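PDB 5OHU: soluble lytic murein transglycosylase from Pseudomonas aeruginosa, which cleaves the glycan strands of bacterial peptidoglycan as a lytic transglycosylase, turning over the cell wall in both exolytic and endolytic fashion. Local coordinates for residues Met297-Asp301 against Arg313-Leu317; Leu245-Ala249 against Ala276-Ile281. The contacts are given in a common frame with arbitrary orientation. Where two conformers were deposited one is given. Residues are numbered along the deposited sequence.

Contact 1 (Met297-Asp301 against Arg313-Leu317)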
loop_
_atom_site.group_PDB
_atom_site.type_symbol
_atom_site.label_atom_id
_atom_site.label_comp_id
_atom_site.label_asym_id
_atom_site.label_seq_id
_atom_site.Cartn_x
_atom_site.Cartn_y
_atom_site.Cartn_z
ATOM N N MET A 297 -10.451 -0.069 25.364
ATOM C CA MET A 297 -9.883 0.981 24.525
ATOM C C MET A 297 -10.019 2.338 25.199
ATOM O O MET A 297 -9.121 3.174 25.114
ATOM C CB MET A 297 -10.568 0.994 23.153
ATOM C CG MET A 297 -10.355 -0.248 22.282
ATOM S SD MET A 297 -11.159 -0.165 20.649
ATOM C CE MET A 297 -12.854 0.077 21.136
ATOM N N THR A 298 -11.143 2.570 25.876
ATOM C CA THR A 298 -11.375 3.835 26.560
ATOM C C THR A 298 -10.369 4.044 27.688
ATOM O O THR A 298 -9.879 5.160 27.900
ATOM C CB THR A 298 -12.811 3.856 27.092
ATOM O OG1 THR A 298 -13.721 3.722 25.995
ATOM C CG2 THR A 298 -13.114 5.148 27.845
ATOM N N GLN A 299 -10.046 2.980 28.416
ATOM C CA GLN A 299 -9.105 3.083 29.520
ATOM C C GLN A 299 -7.662 3.224 29.038
ATOM O O GLN A 299 -6.856 3.904 29.686
ATOM C CB GLN A 299 -9.253 1.853 30.418
ATOM C CG GLN A 299 -8.251 1.751 31.550
ATOM C CD GLN A 299 -8.567 2.705 32.680
ATOM O OE1 GLN A 299 -9.678 3.230 32.770
ATOM N NE2 GLN A 299 -7.594 2.934 33.551
ATOM N N TYR A 300 -7.299 2.609 27.915
ATOM C CA TYR A 300 -5.902 2.620 27.515
ATOM C C TYR A 300 -5.587 3.633 26.421
ATOM O O TYR A 300 -4.421 3.768 26.050
ATOM C CB TYR A 300 -5.457 1.204 27.129
ATOM C CG TYR A 300 -5.233 0.397 28.396
ATOM C CD1 TYR A 300 -4.037 0.486 29.087
ATOM C CD2 TYR A 300 -6.250 -0.383 28.949
ATOM C CE1 TYR A 300 -3.837 -0.207 30.271
ATOM C CE2 TYR A 300 -6.056 -1.083 30.139
ATOM C CZ TYR A 300 -4.845 -0.989 30.791
ATOM O OH TYR A 300 -4.622 -1.668 31.969
ATOM N N ASP A 301 -6.581 4.379 25.931
ATOM C CA ASP A 301 -6.277 5.543 25.110
ATOM C C ASP A 301 -7.250 6.671 25.446
ATOM O O ASP A 301 -7.992 7.150 24.576
ATOM C CB ASP A 301 -6.313 5.173 23.626
ATOM C CG ASP A 301 -5.655 6.226 22.734
ATOM O OD1 ASP A 301 -4.883 7.055 23.259
ATOM O OD2 ASP A 301 -5.873 6.196 21.499
ATOM N N ARG A 313 -12.891 2.469 17.818
ATOM C CA ARG A 313 -13.800 2.789 18.911
ATOM C C ARG A 313 -15.083 3.418 18.378
ATOM O O ARG A 313 -16.193 3.047 18.781
ATOM C CB ARG A 313 -13.105 3.730 19.900
ATOM C CG ARG A 313 -13.709 3.699 21.287
ATOM C CD ARG A 313 -13.311 4.891 22.162
ATOM N NE ARG A 313 -11.877 4.971 22.381
ATOM C CZ ARG A 313 -11.296 5.859 23.184
ATOM N NH1 ARG A 313 -9.978 5.850 23.318
ATOM N NH2 ARG A 313 -12.026 6.737 23.858
ATOM N N THR A 314 -14.955 4.364 17.432
ATOM C CA THR A 314 -16.148 4.998 16.860
ATOM C C THR A 314 -16.917 4.030 15.967
ATOM O O THR A 314 -18.154 3.980 16.019
ATOM C CB THR A 314 -15.791 6.259 16.061
ATOM O OG1 THR A 314 -14.838 7.061 16.784
ATOM C CG2 THR A 314 -17.055 7.103 15.823
ATOM N N ARG A 315 -16.204 3.248 15.149
ATOM C CA ARG A 315 -16.861 2.263 14.296
ATOM C C ARG A 315 -17.661 1.267 15.126
ATOM O O ARG A 315 -18.801 0.926 14.786
ATOM C CB ARG A 315 -15.821 1.535 13.439
ATOM C CG ARG A 315 -15.330 2.363 12.258
ATOM C CD ARG A 315 -14.129 1.753 11.526
ATOM N NE ARG A 315 -13.826 2.603 10.382
ATOM C CZ ARG A 315 -12.613 2.880 9.925
ATOM N NH1 ARG A 315 -11.538 2.353 10.497
ATOM N NH2 ARG A 315 -12.479 3.691 8.884
ATOM N N LEU A 316 -17.082 0.810 16.234
ATOM C CA LEU A 316 -17.750 -0.169 17.070
ATOM C C LEU A 316 -19.020 0.419 17.677
ATOM O O LEU A 316 -20.061 -0.242 17.711
ATOM C CB LEU A 316 -16.787 -0.659 18.154
ATOM C CG LEU A 316 -17.293 -1.675 19.185
ATOM C CD1 LEU A 316 -17.917 -2.888 18.511
ATOM C CD2 LEU A 316 -16.161 -2.130 20.081
ATOM N N LEU A 317 -18.963 1.674 18.133
ATOM C CA LEU A 317 -20.173 2.313 18.641
ATOM C C LEU A 317 -21.244 2.373 17.562
ATOM O O LEU A 317 -22.428 2.164 17.839
ATOM C CB LEU A 317 -19.852 3.714 19.171
ATOM C CG LEU A 317 -19.017 3.724 20.457
ATOM C CD1 LEU A 317 -18.403 5.093 20.708
ATOM C CD2 LEU A 317 -19.898 3.278 21.646
#
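This is a buried helix-helix contact in the all-helical superhelical part of the chain, where an arginine from helix 307-319 reaches across to the C-terminal end of the preceding helix 293-300. R313 does most of the work. Its aliphatic part runs beside the side chain of M297, with M297 CE 3.7 Å from R313 CG, and its guanidinium then lies with one face against the backbone of M297 and T298; T298 CA is 3.9 Å from R313 CZ. At the edge of that group, R313 NH1 donates a hydrogen bond to D301 O at 2.7 Å. D301 is the first residue to leave helical phi/psi, and at such an end the carbonyl has no further turn of helix to bond to. The D301 carboxylate is engaged with the backbone nitrogens of R305 and D306, and its OD2 stays 4.5 Å from R313 NH1, beyond a salt bridge. One turn further along, L316 adds a looser apolar touch, L316 CD2 to M297 CE at 4.1 Å. R313 NE has no polar partner in the model. R313 thus packs its aliphatic part and spends its charged tip on one short hydrogen bond to a main-chain carbonyl, without an inter-segment salt bridge.

Contact 2 (Leu245-Ala249 against Ala276-Ile281)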
loop_
_atom_site.group_PDB
_atom_site.type_symbol
_atom_site.label_atom_id
_atom_site.label_comp_id
_atom_site.label_asym_id
_atom_site.label_seq_id
_atom_site.Cartn_x
_atom_site.Cartn_y
_atom_site.Cartn_z
ATOM N N LEU A 245 0.747 -12.492 23.954
ATOM C CA LEU A 245 -0.617 -11.971 23.956
ATOM C C LEU A 245 -0.893 -11.122 22.729
ATOM O O LEU A 245 -1.998 -11.166 22.179
ATOM C CB LEU A 245 -0.911 -11.175 25.221
ATOM C CG LEU A 245 -0.828 -12.001 26.492
ATOM C CD1 LEU A 245 -0.625 -11.118 27.712
ATOM C CD2 LEU A 245 -2.088 -12.810 26.598
ATOM N N ARG A 246 0.097 -10.352 22.277
ATOM C CA ARG A 246 -0.094 -9.559 21.061
ATOM C C ARG A 246 -0.277 -10.462 19.854
ATOM O O ARG A 246 -1.116 -10.194 18.985
ATOM C CB ARG A 246 1.090 -8.609 20.848
ATOM C CG ARG A 246 0.799 -7.177 21.312
ATOM C CD ARG A 246 1.896 -6.614 22.182
ATOM N NE ARG A 246 3.226 -6.882 21.640
ATOM C CZ ARG A 246 4.335 -6.976 22.373
ATOM N NH1 ARG A 246 4.280 -6.823 23.697
ATOM N NH2 ARG A 246 5.491 -7.231 21.772
ATOM N N ARG A 247 0.504 -11.538 19.784
ATOM C CA ARG A 247 0.340 -12.501 18.704
ATOM C C ARG A 247 -1.022 -13.176 18.803
ATOM O O ARG A 247 -1.787 -13.208 17.832
ATOM C CB ARG A 247 1.484 -13.522 18.763
ATOM C CG ARG A 247 1.428 -14.672 17.749
ATOM C CD ARG A 247 1.748 -14.268 16.300
ATOM N NE ARG A 247 2.833 -13.292 16.167
ATOM C CZ ARG A 247 4.120 -13.608 16.025
ATOM N NH1 ARG A 247 4.503 -14.874 16.022
ATOM N NH2 ARG A 247 5.032 -12.651 15.876
ATOM N N LEU A 248 -1.363 -13.670 19.997
ATOM C CA LEU A 248 -2.623 -14.378 20.192
ATOM C C LEU A 248 -3.823 -13.505 19.869
ATOM O O LEU A 248 -4.866 -14.010 19.424
ATOM C CB LEU A 248 -2.707 -14.868 21.643
ATOM C CG LEU A 248 -3.820 -15.817 22.064
ATOM C CD1 LEU A 248 -3.738 -17.120 21.265
ATOM C CD2 LEU A 248 -3.719 -16.076 23.577
ATOM N N ALA A 249 -3.712 -12.199 20.107
ATOM C CA ALA A 249 -4.835 -11.311 19.835
ATOM C C ALA A 249 -5.251 -11.324 18.369
ATOM O O ALA A 249 -6.402 -11.011 18.066
ATOM C CB ALA A 249 -4.486 -9.887 20.252
ATOM N N ALA A 276 0.424 -1.287 24.767
ATOM C CA ALA A 276 0.493 -1.946 23.469
ATOM C C ALA A 276 -0.376 -3.192 23.448
ATOM O O ALA A 276 -1.142 -3.411 22.503
ATOM C CB ALA A 276 1.942 -2.308 23.126
ATOM N N ILE A 277 -0.261 -4.031 24.485
ATOM C CA ILE A 277 -1.083 -5.234 24.559
ATOM C C ILE A 277 -2.558 -4.866 24.493
ATOM O O ILE A 277 -3.319 -5.394 23.666
ATOM C CB ILE A 277 -0.767 -6.021 25.840
ATOM C CG1 ILE A 277 0.697 -6.455 25.846
ATOM C CG2 ILE A 277 -1.667 -7.225 25.927
ATOM C CD1 ILE A 277 1.145 -7.049 27.195
ATOM N N ALA A 278 -2.975 -3.945 25.364
ATOM C CA ALA A 278 -4.376 -3.560 25.455
ATOM C C ALA A 278 -4.886 -3.021 24.129
ATOM O O ALA A 278 -6.002 -3.344 23.703
ATOM C CB ALA A 278 -4.557 -2.514 26.556
ATOM N N ARG A 279 -4.080 -2.207 23.453
ATOM C CA ARG A 279 -4.534 -1.636 22.192
ATOM C C ARG A 279 -4.653 -2.704 21.110
ATOM O O ARG A 279 -5.626 -2.703 20.345
ATOM C CB ARG A 279 -3.614 -0.489 21.774
ATOM C CG ARG A 279 -3.804 0.754 22.670
ATOM C CD ARG A 279 -3.034 1.990 22.147
ATOM N NE ARG A 279 -2.963 3.071 23.133
ATOM C CZ ARG A 279 -2.162 4.131 23.024
ATOM N NH1 ARG A 279 -1.360 4.250 21.973
ATOM N NH2 ARG A 279 -2.147 5.064 23.969
ATOM N N GLU A 280 -3.722 -3.661 21.063
ATOM C CA GLU A 280 -3.844 -4.713 20.054
ATOM C C GLU A 280 -5.023 -5.636 20.349
ATOM O O GLU A 280 -5.757 -6.020 19.434
ATOM C CB GLU A 280 -2.547 -5.516 19.943
ATOM C CG GLU A 280 -2.540 -6.491 18.772
ATOM C CD GLU A 280 -3.018 -5.854 17.460
ATOM O OE1 GLU A 280 -4.110 -6.229 16.967
ATOM O OE2 GLU A 280 -2.311 -4.973 16.923
ATOM N N ILE A 281 -5.229 -6.000 21.618
ATOM C CA ILE A 281 -6.407 -6.784 21.975
ATOM C C ILE A 281 -7.681 -5.979 21.713
ATOM O O ILE A 281 -8.647 -6.493 21.133
ATOM C CB ILE A 281 -6.319 -7.257 23.439
ATOM C CG1 ILE A 281 -5.192 -8.295 23.586
ATOM C CG2 ILE A 281 -7.646 -7.855 23.912
ATOM C CD1 ILE A 281 -4.873 -8.632 25.007
#
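L245 starts the segment on helix 235-251 by pointing toward helix 271-287, its CB 4.1 Å from I277 CG2, while its side chain also touches L259 of helix 253-263. R246 follows and has the largest area covered by the other segment: its CD lies 3.9 Å from I277 CG1, and its CG packs 4.0 Å from E280 CB. Despite that neighbour, the R246 guanidinium makes its salt bridge with E190, and no hydrogen bond joins the two segments. A turn after L245, A249 again faces the partner helix, its CB 3.8 Å from I281 CG1; here the backbones are at their closest, with the A249 and I281 CA atoms 5.2 Å apart. The segment axes come within 9.0 Å and are nearly parallel, at 6°, with helix 253-263 connecting the two helices and packing on L245, L248 and I281. Two near-parallel helices separated by an intervening one are the repeating arrangement of an alpha-alpha superhelix, the architecture of the helical part of Slt70-like enzymes.

Overall arrangement
Contact 2 closes before contact 1 opens, so the two lie in series along the chain, their centres about 15 Å apart and on the same side of the chain's centre. Helices 271-287 and 293-300 are consecutive and join them: the first supplies one side of contact 2, the second one side of contact 1. Where they meet, the ring of Y300 packs on A278, with Y300 CG 3.5 Å from A278 CB, and R279 extends a weak, long ion pair to D301. Helices 235-251, 271-287, 293-300 and 307-319 thus pack one on the next, and from the last of them R315 makes a salt bridge with E600, linking this run to the C-terminal helical region.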